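Local coordinates for protein phosphoribosylaminoimidazole-succinocarboxamide synthase (Pyrococcus horikoshii, PDB 4O7L) that catalyses the ATP-dependent joining of L-aspartate to the carboxylate of 5-amino-1-(5-phospho-D-ribosyl)imidazole-4-carboxylate, forming SAICAR in de novo purine biosynthesis, at residues A[65-70]-A[186-191]; A[83-88]-A[175-180]; A[27-32]-A[41-46]. All coordinates share one frame; numbering follows the deposited sequence.

Contacts 1 and 2 both line the nucleotide site: their centres are about 9 Å apart and both touch ADP. The strands 169-180 and 186-188 are neighbours in the same sheet, where Ala189 N lies 2.8 Å from Glu177 O, a probable hydrogen bond, and Asp190 OD1 forms a salt bridge of 2.8 Å with Lys175 NZ. The side chains of Asp190 and Glu177 each lie about 4 Å from the bound magnesium ion. Contact 3 is more remote, its centre about 22 Å from that of contact 1 and about 23 Å from that of contact 2, though its Lys28 side chain lies about 6 Å from ADP. It meets contact 1 through Phe27 CE1, 3.5 Å from Glu191 OE1.

Contact 1: A[65-70]-A[186-191]; sequences IKTHFI and IVLADE. With ADP (adenosine-5'-diphosphate), chain B.
His68 packs flat against Ala189, whose CA sits 3.6 Å from the ring centroid and straight above it, a CH-pi contact over the face. The first torsion sets CG between the backbone N and the carbonyl carbon (chi1 69°), and this turns the ring over the 189-190 backbone with both nitrogens engaged. ND1 accepts from N6 of ADP at 2.8 Å, the amino group arriving at the ring edge in its plane, while NE2 makes a weak bond to Asp190 O. Asp190 N in turn donates to N7 of ADP at 3.0 Å, so the adenine is held by one side-chain and one main-chain bond, to N6 and N7. Close packing continues at Val187, whose CG1 comes within 3.2 Å of Thr67 C. Thr67 and Leu188 form a single beta bridge, with Leu188 N donating to Lys66 O (2.9 Å) and His68 N to Leu188 O (2.8 Å). This lone bridge ties the loop leading into strand 69-72, an edge strand of the five-stranded antiparallel sheet, to strand 186-188 of the other large sheet. ADP lies where the two sheets meet, an arrangement reminiscent of ATP-grasp enzymes. Thr67 OG1 accepts from Phe69 N in an ST turn, which shapes the chain on its way into the strand. Ile65 makes a looser but still buried apolar contact, its CG2 4.1 Å from Leu188 CD2. The open side is at Lys66, where a water bridges Lys66 O and Ile186 O by donating to both. The exposed Lys66 side chain runs on to a salt bridge with Asp185.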
loop_
_atom_site.group_PDB
_atom_site.type_symbol
_atom_site.label_atom_id
_atom_site.label_comp_id
_atom_site.label_asym_id
_atom_site.label_seq_id
_atom_site.Cartn_x
_atom_site.Cartn_y
_atom_site.Cartn_z
ATOM N N ILE A 65 10.830 9.115 -23.683
ATOM C CA ILE A 65 9.636 9.061 -22.823
ATOM C C ILE A 65 8.496 9.802 -23.517
ATOM O O ILE A 65 8.680 10.937 -23.908
ATOM C CB ILE A 65 9.875 9.705 -21.433
ATOM C CG1 ILE A 65 11.020 9.003 -20.679
ATOM C CG2 ILE A 65 8.587 9.705 -20.604
ATOM C CD1 ILE A 65 10.756 7.547 -20.366
ATOM N N LYS A 66 7.329 9.171 -23.666
ATOM C CA LYS A 66 6.160 9.853 -24.242
ATOM C C LYS A 66 5.465 10.696 -23.182
ATOM O O LYS A 66 4.987 10.172 -22.173
ATOM C CB LYS A 66 5.134 8.853 -24.787
ATOM C CG LYS A 66 5.556 8.038 -25.989
ATOM C CD LYS A 66 4.357 7.906 -26.921
ATOM C CE LYS A 66 4.464 6.692 -27.816
ATOM N NZ LYS A 66 4.027 5.509 -27.032
ATOM N N THR A 67 5.411 12.001 -23.405
ATOM C CA THR A 67 4.778 12.914 -22.463
ATOM C C THR A 67 3.631 13.633 -23.150
ATOM O O THR A 67 3.490 13.569 -24.376
ATOM C CB THR A 67 5.764 13.962 -21.908
ATOM O OG1 THR A 67 5.986 14.988 -22.881
ATOM C CG2 THR A 67 7.089 13.339 -21.513
ATOM N N HIS A 68 2.817 14.336 -22.376
ATOM C CA HIS A 68 1.751 15.146 -22.966
ATOM C C HIS A 68 2.215 16.498 -23.495
ATOM O O HIS A 68 1.438 17.219 -24.117
ATOM C CB HIS A 68 0.598 15.298 -21.980
ATOM C CG HIS A 68 0.922 16.160 -20.768
ATOM N ND1 HIS A 68 -0.038 16.691 -19.987
ATOM C CD2 HIS A 68 2.142 16.587 -20.232
ATOM C CE1 HIS A 68 0.525 17.404 -18.993
ATOM N NE2 HIS A 68 1.860 17.343 -19.141
ATOM N N PHE A 69 3.473 16.861 -23.261
ATOM C CA PHE A 69 3.963 18.188 -23.661
ATOM C C PHE A 69 3.847 18.422 -25.170
ATOM O O PHE A 69 4.415 17.670 -25.949
ATOM C CB PHE A 69 5.417 18.398 -23.212
ATOM C CG PHE A 69 5.977 19.751 -23.588
ATOM C CD1 PHE A 69 5.525 20.909 -22.955
ATOM C CD2 PHE A 69 6.946 19.868 -24.581
ATOM C CE1 PHE A 69 6.032 22.159 -23.304
ATOM C CE2 PHE A 69 7.461 21.110 -24.932
ATOM C CZ PHE A 69 7.003 22.256 -24.296
ATOM N N ILE A 70 3.102 19.450 -25.574
ATOM C CA ILE A 70 3.047 19.859 -26.995
ATOM C C ILE A 70 3.848 21.152 -27.229
ATOM O O ILE A 70 4.703 21.214 -28.113
ATOM C CB ILE A 70 1.593 19.985 -27.514
ATOM C CG1 ILE A 70 0.920 18.602 -27.554
ATOM C CG2 ILE A 70 1.551 20.664 -28.886
ATOM C CD1 ILE A 70 -0.526 18.622 -27.990
ATOM N N ILE A 186 0.371 4.732 -22.990
ATOM C CA ILE A 186 0.508 5.366 -21.680
ATOM C C ILE A 186 1.464 6.565 -21.743
ATOM O O ILE A 186 2.656 6.432 -22.063
ATOM C CB ILE A 186 0.867 4.323 -20.596
ATOM C CG1 ILE A 186 -0.294 3.314 -20.486
ATOM C CG2 ILE A 186 1.163 4.997 -19.247
ATOM C CD1 ILE A 186 0.069 2.001 -19.829
ATOM N N VAL A 187 0.911 7.735 -21.444
ATOM C CA VAL A 187 1.592 9.012 -21.634
ATOM C C VAL A 187 1.778 9.751 -20.292
ATOM O O VAL A 187 0.867 9.827 -19.482
ATOM C CB VAL A 187 0.813 9.877 -22.659
ATOM C CG1 VAL A 187 1.507 11.211 -22.890
ATOM C CG2 VAL A 187 0.681 9.134 -23.986
ATOM N N LEU A 188 2.984 10.262 -20.069
ATOM C CA LEU A 188 3.322 10.975 -18.850
ATOM C C LEU A 188 2.650 12.336 -18.878
ATOM O O LEU A 188 2.692 13.025 -19.888
ATOM C CB LEU A 188 4.838 11.136 -18.744
ATOM C CG LEU A 188 5.386 11.896 -17.542
ATOM C CD1 LEU A 188 5.049 11.134 -16.282
ATOM C CD2 LEU A 188 6.893 12.033 -17.671
ATOM N N ALA A 189 2.001 12.711 -17.780
ATOM C CA ALA A 189 1.159 13.910 -17.784
ATOM C C ALA A 189 1.488 14.895 -16.659
ATOM O O ALA A 189 2.621 14.919 -16.153
ATOM C CB ALA A 189 -0.317 13.520 -17.770
ATOM N N ASP A 190 0.504 15.723 -16.305
ATOM C CA ASP A 190 0.625 16.691 -15.214
ATOM C C ASP A 190 1.931 17.510 -15.307
ATOM O O ASP A 190 2.299 17.968 -16.397
ATOM C CB ASP A 190 0.488 15.966 -13.862
ATOM C CG ASP A 190 0.206 16.921 -12.724
ATOM O OD1 ASP A 190 1.017 16.975 -11.792
ATOM O OD2 ASP A 190 -0.822 17.627 -12.764
ATOM N N GLU A 191 2.643 17.670 -14.188
ATOM C CA GLU A 191 3.828 18.529 -14.162
ATOM C C GLU A 191 5.017 17.796 -13.553
ATOM O O GLU A 191 4.840 16.734 -12.925
ATOM C CB GLU A 191 3.543 19.820 -13.359
ATOM C CG GLU A 191 3.515 19.618 -11.840
ATOM C CD GLU A 191 3.141 20.864 -11.059
ATOM O OE1 GLU A 191 4.003 21.742 -10.836
ATOM O OE2 GLU A 191 1.976 20.958 -10.638
HETATM P PB ADP B . -5.678 19.277 -8.569
HETATM O O1B ADP B . -5.990 17.815 -8.366
HETATM O O2B ADP B . -4.956 19.945 -7.424
HETATM O O3B ADP B . -6.822 20.064 -9.145
HETATM P PA ADP B . -3.871 20.567 -10.413
HETATM O O1A ADP B . -4.228 21.849 -9.706
HETATM O O2A ADP B . -2.404 20.221 -10.486
HETATM O O3A ADP B . -4.599 19.265 -9.778
HETATM O "O5'" ADP B . -4.510 20.666 -11.899
HETATM C "C5'" ADP B . -4.164 19.768 -12.963
HETATM C "C4'" ADP B . -5.269 18.740 -13.240
HETATM O "O4'" ADP B . -5.220 18.263 -14.599
HETATM C "C3'" ADP B . -5.122 17.491 -12.389
HETATM O "O3'" ADP B . -6.453 17.023 -12.130
HETATM C "C2'" ADP B . -4.367 16.521 -13.298
HETATM O "O2'" ADP B . -4.561 15.150 -12.961
HETATM C "C1'" ADP B . -4.964 16.846 -14.653
HETATM N N9 ADP B . -4.081 16.627 -15.825
HETATM C C8 ADP B . -2.742 16.796 -15.898
HETATM N N7 ADP B . -2.292 16.531 -17.151
HETATM C C5 ADP B . -3.364 16.209 -17.912
HETATM C C6 ADP B . -3.630 15.822 -19.329
HETATM N N6 ADP B . -2.635 15.736 -20.232
HETATM N N1 ADP B . -4.911 15.552 -19.692
HETATM C C2 ADP B . -5.944 15.635 -18.832
HETATM N N3 ADP B . -5.778 15.987 -17.544
HETATM C C4 ADP B . -4.544 16.279 -17.032
HETATM O O HOH W 1 5.027 7.487 -20.978
#

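Contact 2: A[83-88]-A[175-180]; sequences LDMYPL and KLEFGK. With ADP (adenosine-5'-diphosphate), chain B.
This is a short antiparallel beta ladder in which Asp84 pairs with Lys180 and Met85 with Gly179, joining the start of strand 84-93 to the end of strand 169-180 in the large sheet that lines the ADP site. Asp84 and Lys180 form the hydrogen-bonded pair, each N donating to the other's O, and Tyr86 N extends the ladder to Phe178 O at 2.9 Å. In the non-hydrogen-bonded pair, Met85 CA and Gly179 CA approach to 3.8 Å; a CB on Gly179 would run into Leu83 CB. The Met85 chain bends at both its second and third torsions (-65° and -62°), which puts SD against the adenine face, 3.6 Å from C5 of ADP, and CE near Phe178 O. Leu83 N donates to N1 of ADP at 3.3 Å, and Glu177 OE1 accepts from the ribose O2' at 2.5 Å while its OE2 pairs with Lys122. Away from ADP, Tyr86 CD2 packs on Phe178 CB at 3.9 Å, its ring crossing the aliphatic part of Lys180. Both Tyr86 OH and Lys180 NZ reach Glu145. An alanine here in place of Tyr86 removes ring and hydroxyl, which would probably leave Glu145 with one partner fewer and open a gap between Phe178 CB and the Lys180 chain. Phe178 N donates to a water at 2.8 Å, which also lies 2.7 Å from Leu88 O.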
loop_
_atom_site.group_PDB
_atom_site.type_symbol
_atom_site.label_atom_id
_atom_site.label_comp_id
_atom_site.label_asym_id
_atom_site.label_seq_id
_atom_site.Cartn_x
_atom_site.Cartn_y
_atom_site.Cartn_z
ATOM N N LEU A 83 -5.689 13.782 -22.306
ATOM C CA LEU A 83 -5.596 12.357 -22.083
ATOM C C LEU A 83 -6.711 11.896 -21.192
ATOM O O LEU A 83 -7.269 12.667 -20.411
ATOM C CB LEU A 83 -4.266 11.997 -21.412
ATOM C CG LEU A 83 -2.941 12.389 -22.072
ATOM C CD1 LEU A 83 -1.798 12.243 -21.073
ATOM C CD2 LEU A 83 -2.687 11.556 -23.307
ATOM N N ASP A 84 -7.020 10.620 -21.339
ATOM C CA ASP A 84 -7.882 9.900 -20.411
ATOM C C ASP A 84 -6.987 9.526 -19.234
ATOM O O ASP A 84 -6.221 8.564 -19.309
ATOM C CB ASP A 84 -8.415 8.622 -21.066
ATOM C CG ASP A 84 -9.707 8.836 -21.836
ATOM O OD1 ASP A 84 -10.238 7.835 -22.355
ATOM O OD2 ASP A 84 -10.199 9.981 -21.916
ATOM N N MET A 85 -7.070 10.309 -18.157
ATOM C CA MET A 85 -6.152 10.175 -17.012
ATOM C C MET A 85 -6.378 8.929 -16.176
ATOM O O MET A 85 -7.505 8.512 -15.968
ATOM C CB MET A 85 -6.196 11.419 -16.128
ATOM C CG MET A 85 -5.741 12.708 -16.820
ATOM S SD MET A 85 -3.997 12.759 -17.313
ATOM C CE MET A 85 -3.238 12.612 -15.681
ATOM N N TYR A 86 -5.293 8.320 -15.706
ATOM C CA TYR A 86 -5.407 7.240 -14.720
ATOM C C TYR A 86 -5.635 7.920 -13.392
ATOM O O TYR A 86 -5.016 8.950 -13.135
ATOM C CB TYR A 86 -4.114 6.435 -14.643
ATOM C CG TYR A 86 -3.925 5.487 -15.795
ATOM C CD1 TYR A 86 -4.670 4.309 -15.859
ATOM C CD2 TYR A 86 -3.033 5.772 -16.825
ATOM C CE1 TYR A 86 -4.522 3.433 -16.902
ATOM C CE2 TYR A 86 -2.865 4.887 -17.882
ATOM C CZ TYR A 86 -3.610 3.712 -17.906
ATOM O OH TYR A 86 -3.495 2.797 -18.921
ATOM N N PRO A 87 -6.492 7.348 -12.527
ATOM C CA PRO A 87 -6.672 8.030 -11.230
ATOM C C PRO A 87 -5.545 7.671 -10.240
ATOM O O PRO A 87 -5.818 7.206 -9.136
ATOM C CB PRO A 87 -8.044 7.519 -10.751
ATOM C CG PRO A 87 -8.204 6.185 -11.389
ATOM C CD PRO A 87 -7.426 6.215 -12.698
ATOM N N LEU A 88 -4.296 7.900 -10.641
ATOM C CA LEU A 88 -3.133 7.540 -9.821
ATOM C C LEU A 88 -2.172 8.696 -9.592
ATOM O O LEU A 88 -2.050 9.602 -10.419
ATOM C CB LEU A 88 -2.351 6.384 -10.453
ATOM C CG LEU A 88 -3.060 5.042 -10.716
ATOM C CD1 LEU A 88 -2.167 4.143 -11.574
ATOM C CD2 LEU A 88 -3.448 4.360 -9.415
ATOM N N LYS A 175 6.616 12.691 -7.787
ATOM C CA LYS A 175 5.266 12.195 -8.038
ATOM C C LYS A 175 4.992 12.390 -9.530
ATOM O O LYS A 175 5.232 13.475 -10.084
ATOM C CB LYS A 175 4.272 12.998 -7.182
ATOM C CG LYS A 175 2.773 12.652 -7.311
ATOM C CD LYS A 175 2.116 13.139 -8.615
ATOM C CE LYS A 175 1.832 14.653 -8.658
ATOM N NZ LYS A 175 2.212 15.233 -9.995
ATOM N N LEU A 176 4.508 11.344 -10.188
ATOM C CA LEU A 176 4.076 11.461 -11.580
ATOM C C LEU A 176 2.608 11.126 -11.738
ATOM O O LEU A 176 2.012 10.468 -10.874
ATOM C CB LEU A 176 4.882 10.524 -12.480
ATOM C CG LEU A 176 6.399 10.700 -12.548
ATOM C CD1 LEU A 176 6.971 9.503 -13.283
ATOM C CD2 LEU A 176 6.827 12.000 -13.220
ATOM N N GLU A 177 2.031 11.574 -12.854
ATOM C CA GLU A 177 0.685 11.181 -13.240
ATOM C C GLU A 177 0.697 10.779 -14.704
ATOM O O GLU A 177 1.526 11.262 -15.484
ATOM C CB GLU A 177 -0.306 12.324 -13.011
ATOM C CG GLU A 177 -0.529 12.666 -11.540
ATOM C CD GLU A 177 -1.664 13.657 -11.325
ATOM O OE1 GLU A 177 -2.495 13.880 -12.238
ATOM O OE2 GLU A 177 -1.746 14.206 -10.227
ATOM N N PHE A 178 -0.220 9.890 -15.066
ATOM C CA PHE A 178 -0.276 9.321 -16.409
ATOM C C PHE A 178 -1.690 9.305 -16.939
ATOM O O PHE A 178 -2.649 9.280 -16.167
ATOM C CB PHE A 178 0.210 7.867 -16.379
ATOM C CG PHE A 178 1.660 7.727 -16.062
ATOM C CD1 PHE A 178 2.604 7.671 -17.085
ATOM C CD2 PHE A 178 2.093 7.676 -14.730
ATOM C CE1 PHE A 178 3.962 7.531 -16.795
ATOM C CE2 PHE A 178 3.450 7.553 -14.437
ATOM C CZ PHE A 178 4.379 7.477 -15.470
ATOM N N GLY A 179 -1.803 9.245 -18.263
ATOM C CA GLY A 179 -3.071 9.036 -18.921
ATOM C C GLY A 179 -2.881 8.280 -20.222
ATOM O O GLY A 179 -1.751 8.081 -20.674
ATOM N N LYS A 180 -3.992 7.883 -20.837
ATOM C CA LYS A 180 -3.950 7.182 -22.113
ATOM C C LYS A 180 -4.318 8.109 -23.248
ATOM O O LYS A 180 -5.224 8.918 -23.100
ATOM C CB LYS A 180 -4.897 5.991 -22.108
ATOM C CG LYS A 180 -4.249 4.723 -21.615
ATOM C CD LYS A 180 -5.296 3.793 -21.029
ATOM C CE LYS A 180 -5.872 2.880 -22.082
ATOM N NZ LYS A 180 -6.332 1.618 -21.425
HETATM P PB ADP B . -5.678 19.277 -8.569
HETATM O O1B ADP B . -5.990 17.815 -8.366
HETATM O O2B ADP B . -4.956 19.945 -7.424
HETATM O O3B ADP B . -6.822 20.064 -9.145
HETATM P PA ADP B . -3.871 20.567 -10.413
HETATM O O1A ADP B . -4.228 21.849 -9.706
HETATM O O2A ADP B . -2.404 20.221 -10.486
HETATM O O3A ADP B . -4.599 19.265 -9.778
HETATM O "O5'" ADP B . -4.510 20.666 -11.899
HETATM C "C5'" ADP B . -4.164 19.768 -12.963
HETATM C "C4'" ADP B . -5.269 18.740 -13.240
HETATM O "O4'" ADP B . -5.220 18.263 -14.599
HETATM C "C3'" ADP B . -5.122 17.491 -12.389
HETATM O "O3'" ADP B . -6.453 17.023 -12.130
HETATM C "C2'" ADP B . -4.367 16.521 -13.298
HETATM O "O2'" ADP B . -4.561 15.150 -12.961
HETATM C "C1'" ADP B . -4.964 16.846 -14.653
HETATM N N9 ADP B . -4.081 16.627 -15.825
HETATM C C8 ADP B . -2.742 16.796 -15.898
HETATM N N7 ADP B . -2.292 16.531 -17.151
HETATM C C5 ADP B . -3.364 16.209 -17.912
HETATM C C6 ADP B . -3.630 15.822 -19.329
HETATM N N6 ADP B . -2.635 15.736 -20.232
HETATM N N1 ADP B . -4.911 15.552 -19.692
HETATM C C2 ADP B . -5.944 15.635 -18.832
HETATM N N3 ADP B . -5.778 15.987 -17.544
HETATM C C4 ADP B . -4.544 16.279 -17.032
HETATM O O HOH W 2 -2.111 9.153 -13.106
#

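Contact 3: A[27-32]-A[41-46]; sequences FKDDAT and RFKGKG
Asp29 holds CG anti to its carbonyl carbon, beside the backbone N (chi1 -75°), and this swings the carboxylate across to the 44-46 backbone. There its two oxygens are shared out. OD2 accepts from Gly46 N at 2.9 Å, met nearly along its C-O axis, and OD1 makes a weak bond to Gly44 N at 3.3 Å. The same residue uses its main chain as well, Phe42 N donating to Asp29 O at 3.0 Å, so three N-H groups of 41-46 converge on one aspartate. A negative carboxylate beside the N-terminal end of helix 45-62 is likely to be stabilised by the helix dipole. Gly46 sits hard against the strand end, its CA 3.4 Å from Phe27 O in a CA-H...O contact that leaves no room for a CB. Next along, Asp30 and Arg41 point the same way side by side, and OD2 forms a salt bridge with NE at 3.3 Å whose hydrogen bond is weak; the carboxylate and guanidinium planes stand 77° apart. Ala31 CB touches the edge of the Phe42 ring, in its plane, 4.0 Å from CE2. That ring also meets Phe213 edge-to-face, and Lys45, bent near its end, forms a salt bridge with Asp195. Asp30 and Arg41 are a non-hydrogen-bonded antiparallel pair in the hairpin of strands 30-33 and 38-41. From its second strand the chain turns through Phe42 to Lys45, a type II beta turn with Gly44 at the N-cap position, directly into helix 45-62.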
loop_
_atom_site.group_PDB
_atom_site.type_symbol
_atom_site.label_atom_id
_atom_site.label_comp_id
_atom_site.label_asym_id
_atom_site.label_seq_id
_atom_site.Cartn_x
_atom_site.Cartn_y
_atom_site.Cartn_z
ATOM N N PHE A 27 -0.056 27.291 -14.948
ATOM C CA PHE A 27 0.504 27.149 -13.603
ATOM C C PHE A 27 0.221 28.388 -12.761
ATOM O O PHE A 27 0.668 29.475 -13.099
ATOM C CB PHE A 27 2.015 26.946 -13.695
ATOM C CG PHE A 27 2.422 25.605 -14.231
ATOM C CD1 PHE A 27 3.063 24.689 -13.411
ATOM C CD2 PHE A 27 2.171 25.254 -15.554
ATOM C CE1 PHE A 27 3.445 23.445 -13.900
ATOM C CE2 PHE A 27 2.554 24.018 -16.048
ATOM C CZ PHE A 27 3.191 23.111 -15.220
ATOM N N LYS A 28 -0.489 28.219 -11.655
ATOM C CA LYS A 28 -0.813 29.355 -10.791
ATOM C C LYS A 28 0.265 29.603 -9.728
ATOM O O LYS A 28 1.139 28.767 -9.513
ATOM C CB LYS A 28 -2.193 29.173 -10.149
ATOM C CG LYS A 28 -3.332 29.101 -11.157
ATOM C CD LYS A 28 -4.712 29.198 -10.514
ATOM C CE LYS A 28 -5.048 27.982 -9.659
ATOM N NZ LYS A 28 -6.520 27.745 -9.548
ATOM N N ASP A 29 0.195 30.758 -9.066
ATOM C CA ASP A 29 1.120 31.087 -7.977
ATOM C C ASP A 29 0.741 30.465 -6.627
ATOM O O ASP A 29 1.512 30.536 -5.671
ATOM C CB ASP A 29 1.284 32.608 -7.865
ATOM C CG ASP A 29 2.156 33.175 -8.965
ATOM O OD1 ASP A 29 2.221 34.417 -9.086
ATOM O OD2 ASP A 29 2.786 32.384 -9.711
ATOM N N ASP A 30 -0.435 29.844 -6.573
ATOM C CA ASP A 30 -0.944 29.165 -5.373
ATOM C C ASP A 30 -0.166 27.910 -5.011
ATOM O O ASP A 30 0.293 27.163 -5.888
ATOM C CB ASP A 30 -2.413 28.783 -5.546
ATOM C CG ASP A 30 -3.275 29.955 -5.980
ATOM O OD1 ASP A 30 -3.977 29.816 -7.005
ATOM O OD2 ASP A 30 -3.245 31.012 -5.306
ATOM N N ALA A 31 -0.034 27.685 -3.708
ATOM C CA ALA A 31 0.619 26.505 -3.178
ATOM C C ALA A 31 -0.207 25.973 -2.028
ATOM O O ALA A 31 -0.706 26.746 -1.204
ATOM C CB ALA A 31 2.033 26.837 -2.715
ATOM N N THR A 32 -0.374 24.656 -1.988
ATOM C CA THR A 32 -1.105 24.009 -0.900
ATOM C C THR A 32 -0.267 22.881 -0.323
ATOM O O THR A 32 0.652 22.371 -0.976
ATOM C CB THR A 32 -2.499 23.472 -1.323
ATOM O OG1 THR A 32 -2.353 22.312 -2.154
ATOM C CG2 THR A 32 -3.293 24.517 -2.072
ATOM N N ARG A 41 0.373 31.970 -1.361
ATOM C CA ARG A 41 0.678 32.380 -2.728
ATOM C C ARG A 41 2.104 32.899 -2.800
ATOM O O ARG A 41 2.564 33.588 -1.889
ATOM C CB ARG A 41 -0.271 33.477 -3.191
ATOM C CG ARG A 41 -1.743 33.218 -2.914
ATOM C CD ARG A 41 -2.600 34.339 -3.484
ATOM N NE ARG A 41 -2.681 34.261 -4.943
ATOM C CZ ARG A 41 -1.896 34.923 -5.789
ATOM N NH1 ARG A 41 -0.952 35.740 -5.337
ATOM N NH2 ARG A 41 -2.064 34.768 -7.098
ATOM N N PHE A 42 2.795 32.560 -3.883
ATOM C CA PHE A 42 4.170 32.961 -4.075
ATOM C C PHE A 42 4.313 33.488 -5.486
ATOM O O PHE A 42 4.284 32.722 -6.444
ATOM C CB PHE A 42 5.121 31.783 -3.837
ATOM C CG PHE A 42 5.057 31.225 -2.450
ATOM C CD1 PHE A 42 5.804 31.798 -1.421
ATOM C CD2 PHE A 42 4.246 30.127 -2.165
ATOM C CE1 PHE A 42 5.738 31.283 -0.134
ATOM C CE2 PHE A 42 4.175 29.612 -0.879
ATOM C CZ PHE A 42 4.921 30.190 0.135
ATOM N N LYS A 43 4.430 34.811 -5.595
ATOM C CA LYS A 43 4.602 35.500 -6.863
ATOM C C LYS A 43 5.762 34.877 -7.640
ATOM O O LYS A 43 6.856 34.732 -7.107
ATOM C CB LYS A 43 4.849 36.999 -6.595
ATOM C CG LYS A 43 5.124 37.868 -7.819
ATOM C CD LYS A 43 3.946 37.900 -8.783
ATOM C CE LYS A 43 4.229 38.842 -9.942
ATOM N NZ LYS A 43 3.056 38.939 -10.851
ATOM N N GLY A 44 5.508 34.498 -8.890
ATOM C CA GLY A 44 6.528 33.878 -9.733
ATOM C C GLY A 44 6.597 32.363 -9.649
ATOM O O GLY A 44 7.317 31.753 -10.430
ATOM N N LYS A 45 5.854 31.737 -8.728
ATOM C CA LYS A 45 5.934 30.260 -8.574
ATOM C C LYS A 45 5.417 29.529 -9.799
ATOM O O LYS A 45 6.017 28.536 -10.227
ATOM C CB LYS A 45 5.212 29.731 -7.323
ATOM C CG LYS A 45 5.411 28.215 -7.123
ATOM C CD LYS A 45 4.545 27.620 -6.021
ATOM C CE LYS A 45 3.108 27.421 -6.469
ATOM N NZ LYS A 45 2.858 26.262 -7.379
ATOM N N GLY A 46 4.301 30.015 -10.342
ATOM C CA GLY A 46 3.698 29.458 -11.543
ATOM C C GLY A 46 4.675 29.465 -12.704
ATOM O O GLY A 46 4.836 28.456 -13.400
#